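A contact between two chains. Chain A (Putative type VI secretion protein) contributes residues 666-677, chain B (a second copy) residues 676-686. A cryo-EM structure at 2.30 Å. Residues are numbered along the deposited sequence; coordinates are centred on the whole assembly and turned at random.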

# COMPACT_ATOMS: atom_id res chain seq x y z
N SER A 666 6.55 -12.22 -5.33
CA SER A 666 6.57 -11.50 -6.60
C SER A 666 5.83 -10.19 -6.44
O SER A 666 4.89 -10.06 -5.66
CB SER A 666 5.94 -12.30 -7.74
OG SER A 666 6.86 -13.21 -8.31
N PHE A 667 6.25 -9.21 -7.21
CA PHE A 667 5.57 -7.94 -7.31
C PHE A 667 4.89 -7.89 -8.67
O PHE A 667 5.57 -7.88 -9.70
CB PHE A 667 6.53 -6.77 -7.13
CG PHE A 667 5.90 -5.44 -7.33
CD1 PHE A 667 4.96 -4.97 -6.43
CD2 PHE A 667 6.24 -4.65 -8.40
CE1 PHE A 667 4.37 -3.75 -6.61
CE2 PHE A 667 5.66 -3.41 -8.58
CZ PHE A 667 4.72 -2.96 -7.67
N THR A 668 3.57 -7.90 -8.67
CA THR A 668 2.80 -7.91 -9.90
C THR A 668 1.90 -6.68 -9.93
O THR A 668 1.27 -6.34 -8.93
CB THR A 668 1.98 -9.19 -10.05
OG1 THR A 668 0.88 -9.18 -9.12
CG2 THR A 668 2.84 -10.42 -9.79
N VAL A 669 1.87 -6.02 -11.07
CA VAL A 669 0.97 -4.91 -11.32
C VAL A 669 0.19 -5.23 -12.57
O VAL A 669 0.78 -5.54 -13.62
CB VAL A 669 1.72 -3.58 -11.49
CG1 VAL A 669 0.76 -2.50 -11.93
CG2 VAL A 669 2.41 -3.18 -10.21
N VAL A 670 -1.13 -5.19 -12.47
CA VAL A 670 -1.99 -5.18 -13.64
C VAL A 670 -2.80 -3.89 -13.57
O VAL A 670 -3.58 -3.69 -12.63
CB VAL A 670 -2.90 -6.41 -13.71
CG1 VAL A 670 -3.64 -6.42 -15.03
CG2 VAL A 670 -2.10 -7.66 -13.54
N ALA A 671 -2.58 -3.02 -14.53
CA ALA A 671 -3.36 -1.80 -14.67
C ALA A 671 -4.21 -1.92 -15.92
O ALA A 671 -3.72 -2.33 -16.98
CB ALA A 671 -2.45 -0.58 -14.75
N GLU A 672 -5.48 -1.58 -15.79
CA GLU A 672 -6.36 -1.57 -16.95
C GLU A 672 -5.92 -0.52 -17.96
O GLU A 672 -5.97 -0.75 -19.17
CB GLU A 672 -7.80 -1.35 -16.52
CG GLU A 672 -8.80 -1.44 -17.64
CD GLU A 672 -8.86 -2.83 -18.25
OE1 GLU A 672 -8.62 -3.81 -17.53
OE2 GLU A 672 -9.15 -2.93 -19.46
N GLY A 673 -5.46 0.63 -17.48
CA GLY A 673 -4.98 1.66 -18.36
C GLY A 673 -3.48 1.59 -18.55
O GLY A 673 -2.98 0.69 -19.22
N ALA A 674 -2.76 2.53 -17.96
CA ALA A 674 -1.33 2.65 -18.18
C ALA A 674 -0.55 2.23 -16.95
O ALA A 674 -1.05 2.24 -15.83
CB ALA A 674 -0.96 4.09 -18.56
N VAL A 675 0.70 1.85 -17.18
CA VAL A 675 1.70 1.73 -16.13
C VAL A 675 2.73 2.81 -16.39
O VAL A 675 3.32 2.87 -17.47
CB VAL A 675 2.34 0.33 -16.11
CG1 VAL A 675 3.51 0.31 -15.15
CG2 VAL A 675 1.31 -0.72 -15.74
N SER A 676 2.93 3.67 -15.41
CA SER A 676 3.79 4.83 -15.56
C SER A 676 4.73 4.91 -14.37
O SER A 676 4.29 5.08 -13.24
CB SER A 676 2.97 6.11 -15.69
OG SER A 676 3.79 7.23 -15.85
N LEU A 677 6.02 4.76 -14.63
CA LEU A 677 7.06 4.92 -13.62
C LEU A 677 7.92 6.11 -14.01
O LEU A 677 8.59 6.08 -15.04
CB LEU A 677 7.91 3.66 -13.49
CG LEU A 677 7.20 2.32 -13.35
CD1 LEU A 677 8.23 1.23 -13.16
CD2 LEU A 677 6.22 2.34 -12.21
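Chain B 676-686: SLLSRNQGMQL

The apolar centre of the contact gathers around Leu677(B). Its CD1 lies 3.7 Å from CD1 of Leu677(A) and 4.1 Å from CG1 of Val675(A). Its CD2 lies 3.6 Å from CG2 of Val669(A) and 3.8 Å from CE2 of Phe667(A). Leu677(B) has chi1 m and chi2 t. Leu677(A) CD1 also meets Leu686(B) CD2 at 3.6 Å, and Val675(A) CB meets Met684(B) CE at 3.9 Å. Val669(A), Val675(A) and Leu677(A) thus share a sheet face with Leu677(B), Met684(B) and Leu686(B). Val670(A) and Leu678(B) point to the other face, with CG1 and CD2 4.1 Å apart.

Chain B lies alongside chain A as two parallel strand pairs. Strand 676-679 of B runs beside strand 667-671 of A, at 3° and 4.6 Å between axes. The B strand through Gln685(B) and Leu686(B) runs beside the A strand through Ser676(A) and Leu677(A), at 8° and 4.7 Å between axes. Backbone conformation is extended in all four. Thr668(A) pairs with Ser676(B), and Ala671(A) with Ser679(B). After the loops the register shifts by one, so Val675(A) pairs with Met684(B).

In the first ladder, Val669(A) N donates to Ser676(B) O at 2.7 Å, and Leu678(B) N to Val669(A) O at 2.7 Å. In the second, Gln685(B) N donates to Val675(A) O at 2.8 Å, and Leu677(A) N to Gln685(B) O at 2.8 Å.

The polar edge is at the loops. Gln682(B) N donates to Gly673(A) O at 2.9 Å. Gly673(A) has no side chain; an ideal CB would clash with Gln682(B) OE1, 2.6 Å away. Asn681(B) ND2 donates to Glu672(A) O at 2.6 Å. Also at this edge, Glu672(A) OE1 forms a salt bridge with Arg680(B) NH1 at 2.7 Å; the hydrogen bond within it is weak.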

# COMPACT_ATOMS: atom_id res chain seq x y z
N SER B 676 6.50 -8.07 -12.34
CA SER B 676 5.64 -8.13 -13.50
C SER B 676 4.76 -6.89 -13.53
O SER B 676 3.95 -6.67 -12.62
CB SER B 676 4.78 -9.40 -13.47
OG SER B 676 3.94 -9.48 -14.59
N LEU B 677 4.94 -6.07 -14.56
CA LEU B 677 4.11 -4.90 -14.79
C LEU B 677 3.36 -5.11 -16.09
O LEU B 677 3.97 -5.19 -17.16
CB LEU B 677 4.94 -3.62 -14.85
CG LEU B 677 5.96 -3.37 -13.74
CD1 LEU B 677 6.61 -2.03 -13.95
CD2 LEU B 677 5.30 -3.44 -12.38
N LEU B 678 2.04 -5.20 -16.00
CA LEU B 678 1.19 -5.36 -17.16
C LEU B 678 0.24 -4.18 -17.27
O LEU B 678 -0.58 -3.95 -16.37
CB LEU B 678 0.41 -6.67 -17.10
CG LEU B 678 -0.64 -6.83 -18.19
CD1 LEU B 678 -0.02 -6.79 -19.59
CD2 LEU B 678 -1.42 -8.10 -17.98
N SER B 679 0.36 -3.44 -18.35
CA SER B 679 -0.62 -2.44 -18.73
C SER B 679 -1.54 -3.07 -19.77
O SER B 679 -1.06 -3.71 -20.71
CB SER B 679 0.06 -1.19 -19.27
OG SER B 679 -0.85 -0.36 -19.94
N ARG B 680 -2.84 -2.89 -19.60
CA ARG B 680 -3.77 -3.56 -20.51
C ARG B 680 -4.14 -2.69 -21.70
O ARG B 680 -4.32 -3.21 -22.80
CB ARG B 680 -5.02 -3.98 -19.75
CG ARG B 680 -4.75 -5.04 -18.71
CD ARG B 680 -6.02 -5.63 -18.19
NE ARG B 680 -6.67 -6.45 -19.21
CZ ARG B 680 -7.95 -6.81 -19.17
NH1 ARG B 680 -8.72 -6.42 -18.17
NH2 ARG B 680 -8.44 -7.56 -20.14
N ASN B 681 -4.25 -1.40 -21.52
CA ASN B 681 -4.79 -0.63 -22.63
C ASN B 681 -3.94 0.57 -23.04
O ASN B 681 -3.86 0.87 -24.22
CB ASN B 681 -6.20 -0.16 -22.29
CG ASN B 681 -7.18 -1.30 -22.25
OD1 ASN B 681 -7.72 -1.70 -23.28
ND2 ASN B 681 -7.41 -1.84 -21.07
N GLN B 682 -3.33 1.27 -22.09
CA GLN B 682 -2.73 2.56 -22.38
C GLN B 682 -1.21 2.54 -22.34
O GLN B 682 -0.58 3.58 -22.18
CB GLN B 682 -3.28 3.62 -21.42
CG GLN B 682 -4.75 3.91 -21.66
CD GLN B 682 -5.44 4.45 -20.43
OE1 GLN B 682 -4.80 4.96 -19.52
NE2 GLN B 682 -6.76 4.35 -20.41
N GLY B 683 -0.62 1.37 -22.51
CA GLY B 683 0.81 1.29 -22.63
C GLY B 683 1.55 1.54 -21.33
O GLY B 683 0.98 1.68 -20.25
N MET B 684 2.86 1.62 -21.46
CA MET B 684 3.76 1.67 -20.33
C MET B 684 4.79 2.76 -20.57
O MET B 684 5.39 2.82 -21.65
CB MET B 684 4.43 0.31 -20.12
CG MET B 684 5.39 0.24 -18.97
SD MET B 684 5.83 -1.46 -18.60
CE MET B 684 4.21 -2.19 -18.37
N GLN B 685 4.98 3.61 -19.58
CA GLN B 685 6.01 4.64 -19.62
C GLN B 685 6.97 4.38 -18.48
O GLN B 685 6.58 4.38 -17.31
CB GLN B 685 5.41 6.04 -19.52
CG GLN B 685 4.35 6.34 -20.56
CD GLN B 685 2.97 5.93 -20.10
OE1 GLN B 685 2.55 6.26 -19.00
NE2 GLN B 685 2.26 5.19 -20.95
N LEU B 686 8.22 4.13 -18.82
CA LEU B 686 9.30 3.98 -17.86
C LEU B 686 10.27 5.12 -18.13
O LEU B 686 11.07 5.06 -19.07
CB LEU B 686 9.95 2.61 -17.98
CG LEU B 686 8.94 1.46 -18.07
CD1 LEU B 686 9.58 0.17 -18.54
CD2 LEU B 686 8.25 1.24 -16.73